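Local coordinates for protein enterotoxin type A (Staphylococcus aureus, PDB 1DYQ) that acts, in its natural form, as a zinc-binding superantigen that engages MHC class II and T-cell receptor molecules, activating T cells and causing staphylococcal food poisoning, at residues 126-131 against 225-230; 142-147 against 154-159; 183-188 against 197-202. The protein carries 3 engineered substitutions. All coordinates share one frame; numbering follows the deposited sequence.

Interaction 1: residues 126-131 against 225-230; sequences VPINLW and MHIDIY. With ZN (zinc ion), chain B.
Residues 128-131 and 226-230 are adjacent parallel strands in the mixed sheet of the beta-grasp domain, with local axes 8° apart. Four backbone hydrogen bonds join them: Ile227 N and Asn129 N give to Pro127 O and Ile227 O, then Ile229 N and Trp131 N give to Asn129 O and Ile229 O. One face is apolar: Leu130 and Ile229 reach Leu164 of helix 153-168, and Ile227 and Ile229 touch Ile185 of the adjacent strand 182-188. Ile128 CG2 meets Ile229 CD1 at 3.9 Å, while Leu130 CD1 comes equally close to Ile229 CG2. The side chains of Val126 and Ile227 cross at about a right angle, CG1 to CD1 3.8 Å. The other face is polar and aromatic. Trp131 and Tyr230 lie side by side, their planes 6° apart but slid until the rings barely overlap, with Trp131 CE3 3.4 Å from Tyr230 CE2. Next to them is the zinc ion, bound by Asp228 OD2 and His226 NE2 at 2.2 Å each; His188 from strand 182-188 supplies the third protein ligand. His226 CG stands between the backbone N and carbonyl carbon (chi1 65°), from where the ring can reach the metal. The extended strand puts His226 and Asp228 on one face, pairing with 126-131 would steady it, and the negative carboxylate would partly offset the metal's charge at the zinc-dependent MHC class II site.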
loop_
_atom_site.group_PDB
_atom_site.type_symbol
_atom_site.label_atom_id
_atom_site.label_comp_id
_atom_site.label_asym_id
_atom_site.label_seq_id
_atom_site.Cartn_x
_atom_site.Cartn_y
_atom_site.Cartn_z
ATOM N N VAL A 126 -1.810 -14.874 -4.352
ATOM C CA VAL A 126 -3.158 -14.363 -4.143
ATOM C C VAL A 126 -3.876 -14.240 -5.484
ATOM O O VAL A 126 -3.537 -13.399 -6.291
ATOM C CB VAL A 126 -3.154 -12.965 -3.469
ATOM C CG1 VAL A 126 -4.571 -12.482 -3.285
ATOM C CG2 VAL A 126 -2.416 -13.066 -2.124
ATOM N N PRO A 127 -4.855 -15.115 -5.706
ATOM C CA PRO A 127 -5.578 -15.077 -6.985
ATOM C C PRO A 127 -6.248 -13.723 -7.177
ATOM O O PRO A 127 -6.757 -13.120 -6.220
ATOM C CB PRO A 127 -6.590 -16.194 -6.852
ATOM C CG PRO A 127 -6.094 -17.079 -5.772
ATOM C CD PRO A 127 -5.359 -16.138 -4.794
ATOM N N ILE A 128 -6.221 -13.231 -8.404
ATOM C CA ILE A 128 -6.882 -12.010 -8.790
ATOM C C ILE A 128 -7.966 -12.235 -9.851
ATOM O O ILE A 128 -7.652 -12.796 -10.919
ATOM C CB ILE A 128 -5.883 -10.964 -9.352
ATOM C CG1 ILE A 128 -4.889 -10.573 -8.259
ATOM C CG2 ILE A 128 -6.662 -9.736 -9.832
ATOM C CD1 ILE A 128 -3.588 -10.008 -8.750
ATOM N N ASN A 129 -9.157 -11.776 -9.578
ATOM C CA ASN A 129 -10.207 -11.719 -10.629
ATOM C C ASN A 129 -10.191 -10.271 -11.165
ATOM O O ASN A 129 -10.442 -9.353 -10.387
ATOM C CB ASN A 129 -11.567 -12.005 -10.043
ATOM C CG ASN A 129 -11.668 -13.372 -9.366
ATOM O OD1 ASN A 129 -12.093 -13.468 -8.219
ATOM N ND2 ASN A 129 -11.233 -14.397 -10.069
ATOM N N LEU A 130 -9.879 -10.107 -12.434
ATOM C CA LEU A 130 -9.849 -8.768 -13.010
ATOM C C LEU A 130 -10.852 -8.671 -14.176
ATOM O O LEU A 130 -10.802 -9.502 -15.083
ATOM C CB LEU A 130 -8.455 -8.395 -13.489
ATOM C CG LEU A 130 -8.257 -6.946 -13.948
ATOM C CD1 LEU A 130 -6.830 -6.502 -13.647
ATOM C CD2 LEU A 130 -8.466 -6.822 -15.471
ATOM N N TRP A 131 -11.662 -7.654 -14.137
ATOM C CA TRP A 131 -12.588 -7.358 -15.243
ATOM C C TRP A 131 -12.218 -5.995 -15.840
ATOM O O TRP A 131 -11.950 -5.055 -15.082
ATOM C CB TRP A 131 -14.021 -7.357 -14.766
ATOM C CG TRP A 131 -14.566 -8.697 -14.365
ATOM C CD1 TRP A 131 -15.204 -9.585 -15.178
ATOM C CD2 TRP A 131 -14.563 -9.278 -13.056
ATOM N NE1 TRP A 131 -15.592 -10.693 -14.462
ATOM C CE2 TRP A 131 -15.229 -10.522 -13.141
ATOM C CE3 TRP A 131 -14.092 -8.871 -11.802
ATOM C CZ2 TRP A 131 -15.388 -11.358 -12.059
ATOM C CZ3 TRP A 131 -14.254 -9.705 -10.719
ATOM C CH2 TRP A 131 -14.911 -10.951 -10.845
ATOM N N MET A 225 -7.796 -16.098 0.681
ATOM C CA MET A 225 -8.348 -14.809 0.186
ATOM C C MET A 225 -8.042 -14.629 -1.269
ATOM O O MET A 225 -7.260 -15.338 -1.899
ATOM C CB MET A 225 -7.658 -13.733 1.032
ATOM C CG MET A 225 -8.007 -12.316 0.684
ATOM S SD MET A 225 -6.670 -11.387 -0.187
ATOM C CE MET A 225 -5.327 -11.861 0.886
ATOM N N HIS A 226 -8.749 -13.649 -1.885
ATOM C CA HIS A 226 -8.352 -13.297 -3.267
ATOM C C HIS A 226 -8.669 -11.808 -3.469
ATOM O O HIS A 226 -9.225 -11.184 -2.581
ATOM C CB HIS A 226 -9.067 -14.165 -4.296
ATOM C CG HIS A 226 -10.538 -13.940 -4.299
ATOM N ND1 HIS A 226 -11.417 -14.673 -3.549
ATOM C CD2 HIS A 226 -11.275 -12.986 -4.933
ATOM C CE1 HIS A 226 -12.644 -14.222 -3.697
ATOM N NE2 HIS A 226 -12.560 -13.229 -4.527
ATOM N N ILE A 227 -8.252 -11.291 -4.608
ATOM C CA ILE A 227 -8.431 -9.868 -4.907
ATOM C C ILE A 227 -9.322 -9.746 -6.168
ATOM O O ILE A 227 -9.072 -10.462 -7.120
ATOM C CB ILE A 227 -7.044 -9.251 -5.192
ATOM C CG1 ILE A 227 -6.310 -9.093 -3.831
ATOM C CG2 ILE A 227 -7.191 -7.890 -5.859
ATOM C CD1 ILE A 227 -4.828 -8.776 -3.999
ATOM N N ASP A 228 -10.187 -8.758 -6.121
ATOM C CA ASP A 228 -11.021 -8.435 -7.275
ATOM C C ASP A 228 -10.705 -7.013 -7.755
ATOM O O ASP A 228 -10.641 -6.107 -6.935
ATOM C CB ASP A 228 -12.518 -8.468 -6.948
ATOM C CG ASP A 228 -12.938 -9.801 -6.391
ATOM O OD1 ASP A 228 -12.663 -10.855 -6.982
ATOM O OD2 ASP A 228 -13.429 -9.704 -5.237
ATOM N N ILE A 229 -10.512 -6.904 -9.051
ATOM C CA ILE A 229 -10.205 -5.605 -9.659
ATOM C C ILE A 229 -11.211 -5.330 -10.778
ATOM O O ILE A 229 -11.371 -6.216 -11.649
ATOM C CB ILE A 229 -8.767 -5.599 -10.185
ATOM C CG1 ILE A 229 -7.784 -5.694 -8.970
ATOM C CG2 ILE A 229 -8.482 -4.286 -10.915
ATOM C CD1 ILE A 229 -6.349 -5.855 -9.393
ATOM N N TYR A 230 -11.868 -4.224 -10.715
ATOM C CA TYR A 230 -12.832 -3.787 -11.743
ATOM C C TYR A 230 -12.313 -2.493 -12.388
ATOM O O TYR A 230 -12.175 -1.491 -11.675
ATOM C CB TYR A 230 -14.187 -3.511 -11.088
ATOM C CG TYR A 230 -14.698 -4.633 -10.216
ATOM C CD1 TYR A 230 -14.388 -4.694 -8.860
ATOM C CD2 TYR A 230 -15.478 -5.664 -10.754
ATOM C CE1 TYR A 230 -14.818 -5.734 -8.070
ATOM C CE2 TYR A 230 -15.934 -6.696 -9.955
ATOM C CZ TYR A 230 -15.607 -6.726 -8.627
ATOM O OH TYR A 230 -16.034 -7.760 -7.811
HETATM ZN ZN ZN B . -14.150 -11.686 -4.705
#

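Interaction 2: residues 142-147 against 154-159; sequences ETVKTN and QELDLQ
The flat amide of Gln159 meets the backbone of Lys145 with both its polar atoms. At its edge NE2 gives one N-H to Lys145 O (2.9 Å) and the other to Glu155 O, one turn back in its own helix, and both acceptors lie close to the amide plane. OE1 takes the N-H of Lys145 at 2.9 Å, from a donor tilted 30° off that plane. Three bonds therefore hold the group and fix its rotation, and a water 2.7 Å from OE1 is a possible fourth. Its CG stands anti to the carbonyl carbon (chi1 -67°) and the chain runs out extended from the helix. The second flat group, the carboxylate of Glu155, is approached from above: Thr146 OG1 donates to OE2 at 2.9 Å, 50° out of the plane. A water bridges this OE2 to Asn147 N, and OE1 forms a salt bridge with Lys148. Beside these polar links the side chains of Val144 and Leu156 cross at about a right angle, CG1 and CD2 3.7 Å apart, and Val144 CG2 rests on Gln159 CB (3.9 Å). A further water joins Thr143 O to Gln159 O. Gln159 thus answers the N-H and C=O of one strand residue much as a neighbouring strand would, tying the 145-146 strand to helix 153-168, the long helix that packs on the sheet of the beta-grasp domain.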
loop_
_atom_site.group_PDB
_atom_site.type_symbol
_atom_site.label_atom_id
_atom_site.label_comp_id
_atom_site.label_asym_id
_atom_site.label_seq_id
_atom_site.Cartn_x
_atom_site.Cartn_y
_atom_site.Cartn_z
ATOM N N GLU A 142 1.385 -15.290 -10.071
ATOM C CA GLU A 142 2.444 -14.767 -9.243
ATOM C C GLU A 142 2.370 -13.248 -9.053
ATOM O O GLU A 142 3.309 -12.700 -8.460
ATOM C CB GLU A 142 3.840 -15.059 -9.807
ATOM C CG GLU A 142 3.995 -16.206 -10.738
ATOM C CD GLU A 142 3.404 -15.990 -12.118
ATOM O OE1 GLU A 142 3.888 -15.113 -12.865
ATOM O OE2 GLU A 142 2.435 -16.713 -12.444
ATOM N N THR A 143 1.393 -12.576 -9.621
ATOM C CA THR A 143 1.335 -11.119 -9.575
ATOM C C THR A 143 1.332 -10.556 -8.162
ATOM O O THR A 143 2.059 -9.590 -7.887
ATOM C CB THR A 143 0.081 -10.606 -10.323
ATOM O OG1 THR A 143 0.163 -11.074 -11.690
ATOM C CG2 THR A 143 0.032 -9.108 -10.315
ATOM N N VAL A 144 0.497 -11.072 -7.293
ATOM C CA VAL A 144 0.478 -10.659 -5.879
ATOM C C VAL A 144 0.790 -11.868 -5.023
ATOM O O VAL A 144 0.128 -12.916 -5.178
ATOM C CB VAL A 144 -0.858 -10.049 -5.478
ATOM C CG1 VAL A 144 -0.896 -9.737 -3.983
ATOM C CG2 VAL A 144 -1.123 -8.778 -6.287
ATOM N N LYS A 145 1.790 -11.789 -4.157
ATOM C CA LYS A 145 2.160 -12.941 -3.349
ATOM C C LYS A 145 2.560 -12.485 -1.948
ATOM O O LYS A 145 3.029 -11.337 -1.795
ATOM C CB LYS A 145 3.356 -13.685 -3.974
ATOM C CG LYS A 145 4.546 -12.786 -4.191
ATOM C CD LYS A 145 5.764 -13.429 -4.739
ATOM C CE LYS A 145 5.565 -14.064 -6.096
ATOM N NZ LYS A 145 4.624 -15.225 -6.008
ATOM N N THR A 146 2.487 -13.387 -1.009
ATOM C CA THR A 146 2.932 -13.030 0.361
ATOM C C THR A 146 3.398 -14.263 1.087
ATOM O O THR A 146 2.958 -15.382 0.802
ATOM C CB THR A 146 1.870 -12.267 1.125
ATOM O OG1 THR A 146 2.451 -11.868 2.415
ATOM C CG2 THR A 146 0.621 -13.068 1.396
ATOM N N ASN A 147 4.347 -14.102 2.007
ATOM C CA ASN A 147 4.740 -15.191 2.892
ATOM C C ASN A 147 4.098 -15.037 4.264
ATOM O O ASN A 147 4.355 -15.825 5.183
ATOM C CB ASN A 147 6.280 -15.181 3.069
ATOM C CG ASN A 147 7.030 -15.367 1.780
ATOM O OD1 ASN A 147 6.944 -16.417 1.150
ATOM N ND2 ASN A 147 7.783 -14.348 1.371
ATOM N N GLN A 154 -1.696 -2.848 2.684
ATOM C CA GLN A 154 -0.660 -2.138 1.968
ATOM C C GLN A 154 0.231 -3.029 1.147
ATOM O O GLN A 154 0.478 -2.767 -0.039
ATOM C CB GLN A 154 0.190 -1.262 2.951
ATOM C CG GLN A 154 1.383 -0.626 2.271
ATOM C CD GLN A 154 2.091 0.461 3.122
ATOM O OE1 GLN A 154 2.869 1.220 2.533
ATOM N NE2 GLN A 154 1.853 0.433 4.393
ATOM N N GLU A 155 0.735 -4.138 1.695
ATOM C CA GLU A 155 1.597 -5.051 0.973
ATOM C C GLU A 155 0.914 -5.589 -0.305
ATOM O O GLU A 155 1.554 -5.709 -1.321
ATOM C CB GLU A 155 2.070 -6.202 1.855
ATOM C CG GLU A 155 2.843 -7.282 1.134
ATOM C CD GLU A 155 3.472 -8.307 2.037
ATOM O OE1 GLU A 155 3.673 -8.030 3.244
ATOM O OE2 GLU A 155 3.769 -9.432 1.552
ATOM N N LEU A 156 -0.358 -5.931 -0.151
ATOM C CA LEU A 156 -1.113 -6.476 -1.294
ATOM C C LEU A 156 -1.465 -5.389 -2.300
ATOM O O LEU A 156 -1.295 -5.630 -3.521
ATOM C CB LEU A 156 -2.420 -7.109 -0.801
ATOM C CG LEU A 156 -2.254 -8.240 0.232
ATOM C CD1 LEU A 156 -3.631 -8.738 0.635
ATOM C CD2 LEU A 156 -1.377 -9.351 -0.303
ATOM N N ASP A 157 -1.845 -4.218 -1.843
ATOM C CA ASP A 157 -2.247 -3.124 -2.739
ATOM C C ASP A 157 -1.078 -2.568 -3.505
ATOM O O ASP A 157 -1.174 -2.290 -4.705
ATOM C CB ASP A 157 -2.948 -2.059 -1.878
ATOM C CG ASP A 157 -3.789 -1.077 -2.658
ATOM O OD1 ASP A 157 -4.188 -1.410 -3.809
ATOM O OD2 ASP A 157 -4.065 0.028 -2.144
ATOM N N LEU A 158 0.113 -2.451 -2.892
ATOM C CA LEU A 158 1.296 -2.015 -3.634
ATOM C C LEU A 158 1.584 -2.972 -4.787
ATOM O O LEU A 158 1.908 -2.558 -5.902
ATOM C CB LEU A 158 2.501 -1.930 -2.680
ATOM C CG LEU A 158 2.452 -0.746 -1.701
ATOM C CD1 LEU A 158 3.591 -0.924 -0.659
ATOM C CD2 LEU A 158 2.620 0.569 -2.451
ATOM N N GLN A 159 1.500 -4.283 -4.514
ATOM C CA GLN A 159 1.811 -5.249 -5.558
ATOM C C GLN A 159 0.740 -5.190 -6.659
ATOM O O GLN A 159 1.146 -5.180 -7.837
ATOM C CB GLN A 159 1.921 -6.666 -5.038
ATOM C CG GLN A 159 3.104 -6.921 -4.099
ATOM C CD GLN A 159 2.997 -8.370 -3.570
ATOM O OE1 GLN A 159 3.283 -9.290 -4.326
ATOM N NE2 GLN A 159 2.642 -8.483 -2.319
HETATM O O HOH W 1 5.071 -9.204 -6.399
HETATM O O HOH W 2 3.041 -6.986 -8.800
HETATM O O HOH W 3 5.543 -11.489 2.433
#

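Interaction 3: residues 183-188 against 197-202; sequences GLIVFH and YDLFGA. With ZN (zinc ion), chain B.
Asp198 OD1 accepts a hydrogen bond from Phe200 N, 2.8 Å away and above the carboxylate plane; a water 2.7 Å from OD1, which accepts from Gly183 N (2.9 Å), can also donate to it. The bond from Phe200 N closes an Asx turn, which coincides with a type I beta turn from Asp198 to Gly201. In Asp198 a chi1 of 176° sets CG anti to the backbone N, and OD2 accepts from Arg14 N. Before the turn, strands 183-188 and 197-198 run antiparallel. Ile185 and Tyr197 form a hydrogen-bonded pair, giving their N-H groups to each other's O, with Ile185 N to Tyr197 O almost straight at 173°. Leu184 and Asp198 form the non-hydrogen-bonded pair beside it. Leu199 N then reaches Gly183 O at 2.9 Å from above the carbonyl plane, as the chain bends away. Gly183 has no side chain, and Leu199 CD1 comes down on its backbone, 3.7 Å from Gly183 C, while the edge of the Phe200 ring faces Gly183 N. On the face toward helix 153-168, Ile185 CG2 touches both Tyr197 CB and Leu199 CD2, each at 3.8 Å. Phe187 CE2 meets Tyr197 CD2, which lies at the edge of the Phe187 ring, the two side chains crossing at about a right angle. At the far end of the strand His188 ND1 binds the zinc ion (2.3 Å). A polar turn just after the second strand of the hairpin thus sits beside an apolar face, and zinc binding through ND1 would require that nitrogen to be unprotonated.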
loop_
_atom_site.group_PDB
_atom_site.type_symbol
_atom_site.label_atom_id
_atom_site.label_comp_id
_atom_site.label_asym_id
_atom_site.label_seq_id
_atom_site.Cartn_x
_atom_site.Cartn_y
_atom_site.Cartn_z
ATOM N N GLY A 183 -11.855 2.754 -11.518
ATOM C CA GLY A 183 -11.348 1.441 -11.074
ATOM C C GLY A 183 -11.526 1.226 -9.581
ATOM O O GLY A 183 -11.546 2.169 -8.794
ATOM N N LEU A 184 -11.793 -0.031 -9.237
ATOM C CA LEU A 184 -12.048 -0.462 -7.868
ATOM C C LEU A 184 -11.230 -1.727 -7.560
ATOM O O LEU A 184 -11.054 -2.594 -8.398
ATOM C CB LEU A 184 -13.545 -0.845 -7.744
ATOM C CG LEU A 184 -13.927 -1.544 -6.430
ATOM C CD1 LEU A 184 -13.865 -0.566 -5.274
ATOM C CD2 LEU A 184 -15.363 -2.081 -6.550
ATOM N N ILE A 185 -10.598 -1.739 -6.371
ATOM C CA ILE A 185 -9.888 -2.947 -5.935
ATOM C C ILE A 185 -10.468 -3.408 -4.596
ATOM O O ILE A 185 -10.816 -2.611 -3.737
ATOM C CB ILE A 185 -8.374 -2.738 -5.809
ATOM C CG1 ILE A 185 -7.672 -4.051 -5.401
ATOM C CG2 ILE A 185 -8.059 -1.640 -4.796
ATOM C CD1 ILE A 185 -6.173 -4.034 -5.727
ATOM N N VAL A 186 -10.735 -4.709 -4.528
ATOM C CA VAL A 186 -11.334 -5.321 -3.350
ATOM C C VAL A 186 -10.452 -6.478 -2.868
ATOM O O VAL A 186 -10.036 -7.356 -3.602
ATOM C CB VAL A 186 -12.738 -5.878 -3.687
ATOM C CG1 VAL A 186 -13.395 -6.504 -2.473
ATOM C CG2 VAL A 186 -13.629 -4.789 -4.272
ATOM N N PHE A 187 -10.183 -6.430 -1.552
ATOM C CA PHE A 187 -9.390 -7.458 -0.883
ATOM C C PHE A 187 -10.377 -8.376 -0.145
ATOM O O PHE A 187 -10.922 -8.094 0.884
ATOM C CB PHE A 187 -8.403 -6.774 0.099
ATOM C CG PHE A 187 -7.479 -5.813 -0.635
ATOM C CD1 PHE A 187 -6.352 -6.224 -1.243
ATOM C CD2 PHE A 187 -7.866 -4.457 -0.700
ATOM C CE1 PHE A 187 -5.537 -5.353 -1.976
ATOM C CE2 PHE A 187 -7.066 -3.575 -1.450
ATOM C CZ PHE A 187 -5.933 -4.018 -2.057
ATOM N N HIS A 188 -10.727 -9.451 -0.912
ATOM C CA HIS A 188 -11.876 -10.266 -0.538
ATOM C C HIS A 188 -11.496 -11.431 0.361
ATOM O O HIS A 188 -11.039 -12.462 -0.082
ATOM C CB HIS A 188 -12.579 -10.798 -1.797
ATOM C CG HIS A 188 -14.001 -11.234 -1.496
ATOM N ND1 HIS A 188 -14.840 -11.472 -2.559
ATOM C CD2 HIS A 188 -14.736 -11.407 -0.416
ATOM C CE1 HIS A 188 -16.033 -11.844 -2.154
ATOM N NE2 HIS A 188 -16.001 -11.809 -0.819
ATOM N N TYR A 197 -10.930 -0.127 -2.216
ATOM C CA TYR A 197 -10.418 1.208 -2.475
ATOM C C TYR A 197 -10.786 1.634 -3.909
ATOM O O TYR A 197 -10.618 0.829 -4.831
ATOM C CB TYR A 197 -8.887 1.253 -2.401
ATOM C CG TYR A 197 -8.302 1.014 -1.031
ATOM C CD1 TYR A 197 -8.791 1.642 0.090
ATOM C CD2 TYR A 197 -7.179 0.202 -0.897
ATOM C CE1 TYR A 197 -8.248 1.393 1.345
ATOM C CE2 TYR A 197 -6.603 -0.031 0.333
ATOM C CZ TYR A 197 -7.128 0.593 1.445
ATOM O OH TYR A 197 -6.585 0.357 2.687
ATOM N N ASP A 198 -11.173 2.869 -4.021
ATOM C CA ASP A 198 -11.359 3.475 -5.379
ATOM C C ASP A 198 -9.984 3.843 -5.884
ATOM O O ASP A 198 -9.223 4.577 -5.240
ATOM C CB ASP A 198 -12.303 4.657 -5.217
ATOM C CG ASP A 198 -12.516 5.446 -6.501
ATOM O OD1 ASP A 198 -11.749 5.255 -7.428
ATOM O OD2 ASP A 198 -13.493 6.235 -6.514
ATOM N N LEU A 199 -9.592 3.308 -7.052
ATOM C CA LEU A 199 -8.249 3.521 -7.567
ATOM C C LEU A 199 -8.010 4.978 -7.933
ATOM O O LEU A 199 -6.828 5.332 -8.066
ATOM C CB LEU A 199 -7.980 2.596 -8.764
ATOM C CG LEU A 199 -7.999 1.101 -8.444
ATOM C CD1 LEU A 199 -7.902 0.279 -9.752
ATOM C CD2 LEU A 199 -6.813 0.720 -7.560
ATOM N N PHE A 200 -9.042 5.762 -8.129
ATOM C CA PHE A 200 -8.938 7.188 -8.416
ATOM C C PHE A 200 -9.613 8.036 -7.361
ATOM O O PHE A 200 -9.952 9.207 -7.586
ATOM C CB PHE A 200 -9.556 7.495 -9.800
ATOM C CG PHE A 200 -8.828 6.829 -10.917
ATOM C CD1 PHE A 200 -7.613 7.335 -11.378
ATOM C CD2 PHE A 200 -9.276 5.640 -11.489
ATOM C CE1 PHE A 200 -6.933 6.753 -12.406
ATOM C CE2 PHE A 200 -8.596 5.045 -12.528
ATOM C CZ PHE A 200 -7.412 5.594 -12.997
ATOM N N GLY A 201 -9.733 7.525 -6.129
ATOM C CA GLY A 201 -10.463 8.152 -5.083
ATOM C C GLY A 201 -9.711 9.192 -4.290
ATOM O O GLY A 201 -10.337 9.977 -3.568
ATOM N N ALA A 202 -8.381 9.191 -4.382
ATOM C CA ALA A 202 -7.616 10.094 -3.506
ATOM C C ALA A 202 -7.343 11.449 -4.091
ATOM O O ALA A 202 -7.421 11.677 -5.301
ATOM C CB ALA A 202 -6.310 9.395 -3.100
HETATM ZN ZN ZN B . -14.150 -11.686 -4.705
HETATM O O HOH W 4 -12.461 5.100 -10.010
#

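From the N terminus, 126-131 is laid down first, and its partner 225-230 arrives only near the end of the chain, so interaction 1 encloses both other contacts. Within that span interaction 2 closes a short loop, binding strand 145-148 to helix 153-168; interaction 3 then closes a separate hairpin, and the two follow in series without crossing. Space brings them together. Within the sheet, strand 119-132 is flanked by 145-148, through Val126 and Val144, and by 226-232, which in turn hydrogen-bonds to 182-188. Leu156 and Asp157 of the helix pack on Phe187. Zinc unites interactions 1 and 3, taking ligands from 225-230 and 183-188.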